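Local coordinates for ScaE cell-surface anchored scaffoldin protein (Ruminococcus flavefaciens, PDB 2ZF9) that serves as a cell-surface anchoring scaffoldin of the cellulosome, this piece being its type III cohesin, a dockerin-binding module, at residues Leu69-Pro81 against Leu131-Val145. Numbering follows the deposited sequence.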
loop_
_atom_site.group_PDB
_atom_site.type_symbol
_atom_site.label_atom_id
_atom_site.label_comp_id
_atom_site.label_asym_id
_atom_site.label_seq_id
_atom_site.Cartn_x
_atom_site.Cartn_y
_atom_site.Cartn_z
ATOM N N LEU A 69 -6.870 2.889 0.110
ATOM C CA LEU A 69 -5.929 1.825 -0.249
ATOM C C LEU A 69 -6.076 0.652 0.682
ATOM O O LEU A 69 -5.909 0.806 1.904
ATOM C CB LEU A 69 -4.503 2.350 -0.250
ATOM C CG LEU A 69 -4.192 3.459 -1.272
ATOM C CD1 LEU A 69 -2.820 4.036 -0.961
ATOM C CD2 LEU A 69 -4.203 2.921 -2.714
ATOM N N HIS A 70 -6.414 -0.511 0.114
ATOM C CA HIS A 70 -6.540 -1.722 0.909
ATOM C C HIS A 70 -5.235 -2.487 0.848
ATOM O O HIS A 70 -4.701 -2.748 -0.228
ATOM C CB HIS A 70 -7.657 -2.621 0.379
ATOM C CG HIS A 70 -9.032 -2.125 0.703
ATOM N ND1 HIS A 70 -9.737 -1.292 -0.136
ATOM C CD2 HIS A 70 -9.850 -2.384 1.755
ATOM C CE1 HIS A 70 -10.926 -1.042 0.385
ATOM N NE2 HIS A 70 -11.024 -1.702 1.533
ATOM N N ILE A 71 -4.714 -2.855 2.009
ATOM C CA ILE A 71 -3.486 -3.621 2.036
ATOM C C ILE A 71 -3.858 -5.010 2.528
ATOM O O ILE A 71 -4.513 -5.142 3.556
ATOM C CB ILE A 71 -2.458 -2.953 3.009
ATOM C CG1 ILE A 71 -2.074 -1.577 2.434
ATOM C CG2 ILE A 71 -1.211 -3.861 3.230
ATOM C CD1 ILE A 71 -1.320 -0.736 3.398
ATOM N N GLN A 72 -3.462 -6.033 1.784
ATOM C CA GLN A 72 -3.760 -7.400 2.211
ATOM C C GLN A 72 -2.446 -8.162 2.325
ATOM O O GLN A 72 -1.467 -7.809 1.654
ATOM C CB GLN A 72 -4.695 -8.105 1.223
ATOM C CG GLN A 72 -4.108 -8.283 -0.136
ATOM C CD GLN A 72 -5.079 -8.938 -1.096
ATOM O OE1 GLN A 72 -6.315 -8.883 -0.905
ATOM N NE2 GLN A 72 -4.535 -9.541 -2.146
ATOM N N PHE A 73 -2.431 -9.183 3.174
ATOM C CA PHE A 73 -1.188 -9.921 3.414
ATOM C C PHE A 73 -1.462 -11.421 3.619
ATOM O O PHE A 73 -2.577 -11.843 3.941
ATOM C CB PHE A 73 -0.444 -9.339 4.624
ATOM C CG PHE A 73 -1.343 -9.075 5.819
ATOM C CD1 PHE A 73 -1.921 -7.795 6.021
ATOM C CD2 PHE A 73 -1.615 -10.097 6.757
ATOM C CE1 PHE A 73 -2.765 -7.546 7.115
ATOM C CE2 PHE A 73 -2.447 -9.856 7.863
ATOM C CZ PHE A 73 -3.032 -8.554 8.043
ATOM N N ASP A 74 -0.418 -12.203 3.431
ATOM C CA ASP A 74 -0.460 -13.653 3.682
ATOM C C ASP A 74 -1.182 -13.898 5.012
ATOM O O ASP A 74 -0.765 -13.360 6.037
ATOM C CB ASP A 74 0.999 -14.145 3.786
ATOM C CG ASP A 74 1.108 -15.653 3.696
ATOM O OD1 ASP A 74 1.769 -16.144 2.749
ATOM O OD2 ASP A 74 0.494 -16.314 4.546
ATOM N N PRO A 75 -2.263 -14.716 5.016
ATOM C CA PRO A 75 -3.050 -14.977 6.226
ATOM C C PRO A 75 -2.223 -15.588 7.384
ATOM O O PRO A 75 -2.649 -15.567 8.514
ATOM C CB PRO A 75 -4.117 -15.981 5.752
ATOM C CG PRO A 75 -4.138 -15.874 4.296
ATOM C CD PRO A 75 -2.763 -15.496 3.866
ATOM N N LYS A 76 -1.031 -16.092 7.107
ATOM C CA LYS A 76 -0.168 -16.571 8.190
ATOM C C LYS A 76 0.470 -15.441 8.990
ATOM O O LYS A 76 1.010 -15.678 10.087
ATOM C CB LYS A 76 0.960 -17.444 7.624
ATOM C CG LYS A 76 0.486 -18.826 7.262
ATOM C CD LYS A 76 1.536 -19.572 6.467
ATOM C CE LYS A 76 0.993 -20.940 6.140
ATOM N NZ LYS A 76 1.955 -21.725 5.336
ATOM N N LEU A 77 0.484 -14.237 8.419
ATOM C CA LEU A 77 1.035 -13.058 9.132
ATOM C C LEU A 77 -0.055 -12.469 9.986
ATOM O O LEU A 77 -1.225 -12.656 9.690
ATOM C CB LEU A 77 1.527 -11.991 8.148
ATOM C CG LEU A 77 2.662 -12.310 7.162
ATOM C CD1 LEU A 77 2.929 -11.087 6.255
ATOM C CD2 LEU A 77 3.942 -12.688 7.912
ATOM N N LYS A 78 0.317 -11.764 11.047
ATOM C CA LYS A 78 -0.662 -11.113 11.913
ATOM C C LYS A 78 -0.365 -9.620 12.004
ATOM O O LYS A 78 0.782 -9.249 12.268
ATOM C CB LYS A 78 -0.569 -11.723 13.309
ATOM C CG LYS A 78 -1.668 -11.314 14.274
ATOM C CD LYS A 78 -1.338 -11.897 15.688
ATOM C CE LYS A 78 -2.227 -11.314 16.796
ATOM N NZ LYS A 78 -1.539 -11.416 18.113
ATOM N N LEU A 79 -1.383 -8.794 11.804
ATOM C CA LEU A 79 -1.275 -7.329 11.959
ATOM C C LEU A 79 -1.256 -6.971 13.435
ATOM O O LEU A 79 -2.186 -7.299 14.175
ATOM C CB LEU A 79 -2.437 -6.615 11.271
ATOM C CG LEU A 79 -2.454 -5.069 11.269
ATOM C CD1 LEU A 79 -1.301 -4.462 10.430
ATOM C CD2 LEU A 79 -3.777 -4.605 10.717
ATOM N N ILE A 80 -0.210 -6.272 13.848
ATOM C CA ILE A 80 -0.031 -5.912 15.245
ATOM C C ILE A 80 -0.383 -4.422 15.534
ATOM O O ILE A 80 0.376 -3.545 15.158
ATOM C CB ILE A 80 1.402 -6.200 15.690
ATOM C CG1 ILE A 80 1.804 -7.669 15.398
ATOM C CG2 ILE A 80 1.613 -5.841 17.178
ATOM C CD1 ILE A 80 0.840 -8.741 16.023
ATOM N N PRO A 81 -1.534 -4.153 16.189
ATOM C CA PRO A 81 -1.875 -2.752 16.454
ATOM C C PRO A 81 -0.851 -2.192 17.428
ATOM O O PRO A 81 -0.278 -2.974 18.213
ATOM C CB PRO A 81 -3.254 -2.847 17.121
ATOM C CG PRO A 81 -3.816 -4.231 16.654
ATOM C CD PRO A 81 -2.584 -5.071 16.690
ATOM N N LEU A 131 3.694 -6.226 10.939
ATOM C CA LEU A 131 3.202 -7.569 10.704
ATOM C C LEU A 131 4.102 -8.526 11.449
ATOM O O LEU A 131 5.323 -8.376 11.440
ATOM C CB LEU A 131 3.198 -7.918 9.194
ATOM C CG LEU A 131 2.188 -7.121 8.362
ATOM C CD1 LEU A 131 2.318 -7.449 6.881
ATOM C CD2 LEU A 131 0.769 -7.403 8.841
ATOM N N GLN A 132 3.493 -9.503 12.103
ATOM C CA GLN A 132 4.276 -10.496 12.813
ATOM C C GLN A 132 4.354 -11.843 12.053
ATOM O O GLN A 132 3.357 -12.392 11.589
ATOM C CB GLN A 132 3.770 -10.662 14.255
ATOM C CG GLN A 132 4.609 -11.680 15.082
ATOM C CD GLN A 132 4.124 -11.798 16.520
ATOM O OE1 GLN A 132 2.924 -11.757 16.779
ATOM N NE2 GLN A 132 5.067 -11.952 17.466
ATOM N N VAL A 133 5.570 -12.328 11.915
ATOM C CA VAL A 133 5.897 -13.572 11.205
ATOM C C VAL A 133 5.562 -14.764 12.114
ATOM O O VAL A 133 5.712 -14.670 13.332
ATOM C CB VAL A 133 7.396 -13.529 10.868
ATOM C CG1 VAL A 133 7.889 -14.831 10.254
ATOM C CG2 VAL A 133 7.683 -12.344 9.938
ATOM N N PRO A 134 5.037 -15.862 11.548
ATOM C CA PRO A 134 4.659 -16.999 12.432
ATOM C C PRO A 134 5.830 -17.724 13.104
ATOM O O PRO A 134 6.977 -17.635 12.665
ATOM C CB PRO A 134 3.932 -17.957 11.486
ATOM C CG PRO A 134 4.409 -17.584 10.105
ATOM C CD PRO A 134 4.678 -16.108 10.135
ATOM N N ALA A 135 5.528 -18.452 14.176
ATOM C CA ALA A 135 6.565 -19.127 14.950
ATOM C C ALA A 135 7.246 -20.240 14.117
ATOM O O ALA A 135 8.386 -20.615 14.381
ATOM C CB ALA A 135 5.981 -19.671 16.277
ATOM N N ASP A 136 6.587 -20.703 13.061
ATOM C CA ASP A 136 7.133 -21.809 12.274
ATOM C C ASP A 136 7.928 -21.387 11.047
ATOM O O ASP A 136 8.291 -22.237 10.241
ATOM C CB ASP A 136 6.006 -22.801 11.890
ATOM C CG ASP A 136 4.956 -22.186 10.970
ATOM O OD1 ASP A 136 4.875 -20.941 10.894
ATOM O OD2 ASP A 136 4.201 -22.955 10.327
ATOM N N ALA A 137 8.197 -20.088 10.895
ATOM C CA ALA A 137 8.905 -19.594 9.721
ATOM C C ALA A 137 10.231 -20.326 9.514
ATOM O O ALA A 137 10.993 -20.525 10.481
ATOM C CB ALA A 137 9.153 -18.081 9.836
ATOM N N GLN A 138 10.501 -20.662 8.253
ATOM C CA GLN A 138 11.695 -21.416 7.824
ATOM C C GLN A 138 12.441 -20.690 6.712
ATOM O O GLN A 138 11.800 -19.995 5.910
ATOM C CB GLN A 138 11.280 -22.798 7.266
ATOM C CG GLN A 138 10.654 -23.757 8.257
ATOM C CD GLN A 138 11.603 -24.095 9.380
ATOM O OE1 GLN A 138 12.801 -24.334 9.153
ATOM N NE2 GLN A 138 11.087 -24.092 10.613
ATOM N N PRO A 139 13.772 -20.932 6.580
ATOM C CA PRO A 139 14.550 -20.368 5.471
ATOM C C PRO A 139 13.806 -20.621 4.182
ATOM O O PRO A 139 13.250 -21.711 4.001
ATOM C CB PRO A 139 15.845 -21.214 5.459
ATOM C CG PRO A 139 15.997 -21.716 6.867
ATOM C CD PRO A 139 14.585 -21.823 7.445
ATOM N N GLY A 140 13.771 -19.620 3.308
ATOM C CA GLY A 140 13.033 -19.715 2.057
ATOM C C GLY A 140 11.573 -19.255 2.104
ATOM O O GLY A 140 10.996 -18.946 1.052
ATOM N N ASP A 141 10.967 -19.190 3.293
ATOM C CA ASP A 141 9.521 -18.854 3.376
ATOM C C ASP A 141 9.328 -17.412 2.898
ATOM O O ASP A 141 10.186 -16.582 3.170
ATOM C CB ASP A 141 8.978 -19.009 4.809
ATOM C CG ASP A 141 8.664 -20.468 5.174
ATOM O OD1 ASP A 141 8.566 -21.318 4.266
ATOM O OD2 ASP A 141 8.534 -20.763 6.372
ATOM N N LYS A 142 8.239 -17.135 2.172
ATOM C CA LYS A 142 7.950 -15.785 1.668
ATOM C C LYS A 142 6.480 -15.502 1.901
ATOM O O LYS A 142 5.655 -16.309 1.549
ATOM C CB LYS A 142 8.234 -15.697 0.170
ATOM C CG LYS A 142 8.085 -14.304 -0.453
ATOM C CD LYS A 142 8.547 -14.354 -1.922
ATOM C CE LYS A 142 8.373 -13.041 -2.619
ATOM N NZ LYS A 142 9.050 -13.096 -3.951
ATOM N N TYR A 143 6.183 -14.366 2.508
ATOM C CA TYR A 143 4.815 -13.955 2.850
ATOM C C TYR A 143 4.543 -12.640 2.123
ATOM O O TYR A 143 5.174 -11.632 2.452
ATOM C CB TYR A 143 4.735 -13.712 4.356
ATOM C CG TYR A 143 5.239 -14.863 5.194
ATOM C CD1 TYR A 143 4.394 -15.948 5.506
ATOM C CD2 TYR A 143 6.547 -14.876 5.684
ATOM C CE1 TYR A 143 4.856 -17.019 6.300
ATOM C CE2 TYR A 143 7.019 -15.933 6.473
ATOM C CZ TYR A 143 6.174 -17.007 6.758
ATOM O OH TYR A 143 6.624 -18.049 7.521
ATOM N N ASP A 144 3.639 -12.659 1.129
ATOM C CA ASP A 144 3.344 -11.488 0.278
ATOM C C ASP A 144 2.543 -10.422 1.054
ATOM O O ASP A 144 1.697 -10.749 1.903
ATOM C CB ASP A 144 2.523 -11.902 -0.969
ATOM C CG ASP A 144 3.314 -12.719 -1.948
ATOM O OD1 ASP A 144 4.529 -12.491 -2.071
ATOM O OD2 ASP A 144 2.706 -13.575 -2.607
ATOM N N VAL A 145 2.821 -9.154 0.745
ATOM C CA VAL A 145 2.078 -8.023 1.339
ATOM C C VAL A 145 1.794 -7.076 0.172
ATOM O O VAL A 145 2.726 -6.584 -0.484
ATOM C CB VAL A 145 2.962 -7.323 2.429
ATOM C CG1 VAL A 145 2.212 -6.143 3.089
ATOM C CG2 VAL A 145 3.421 -8.339 3.486
HETATM O O HOH W 1 2.248 -15.019 0.493
HETATM O O HOH W 2 2.030 -14.699 12.464
HETATM O O HOH W 3 1.409 -11.442 18.880
#
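L131 and L77 meet at the apolar centre, their CD1 methyls 3.7 Å apart, the side chains crossing at about a right angle. The other methyl of L131, CD2, sits over the middle of the F73 ring, a CH-pi contact 3.8 Å from the centroid. L77 CD1 packs on Y143 CB and V145 CG2, while L77 CD2 lies over a face of the Y143 ring, 4.2 Å from its centroid. M53 and F129 cover V145, and I185 covers L131, so the cluster continues the packing of the cohesin beta-sandwich toward its periphery.

Outward, K78 and Q132 form an antiparallel hydrogen-bonded pair, with Q132 N to K78 O at 2.7 Å, and D74 N reaches D144 O at 3.0 Å. D74 turns its CG away from its backbone N (chi1 -166°), which brings the carboxylate carbon to the edge of the Y143 ring, the planes 76° apart. Its OD2 accepts K76 N at 3.0 Å through the anti lone pair, an Asx turn inside the type I turn D74-L77; OD1 takes a water proton, and that water accepts from D144 N. An alanine in place of D74 is likely to leave K76 N and this water without their acceptor and the turn less firmly set.

Farther out, one water donates to K76 O and Q132 O, and another links K78 NZ to Q132 OE1, while Q132 NE2 donates to N48 O. Strands 66-73 and 78-79 join 124-132 and 142-149 through leucine methyls on two ring faces inside, while backbone bonds and bridging waters satisfy polar atoms at the edge.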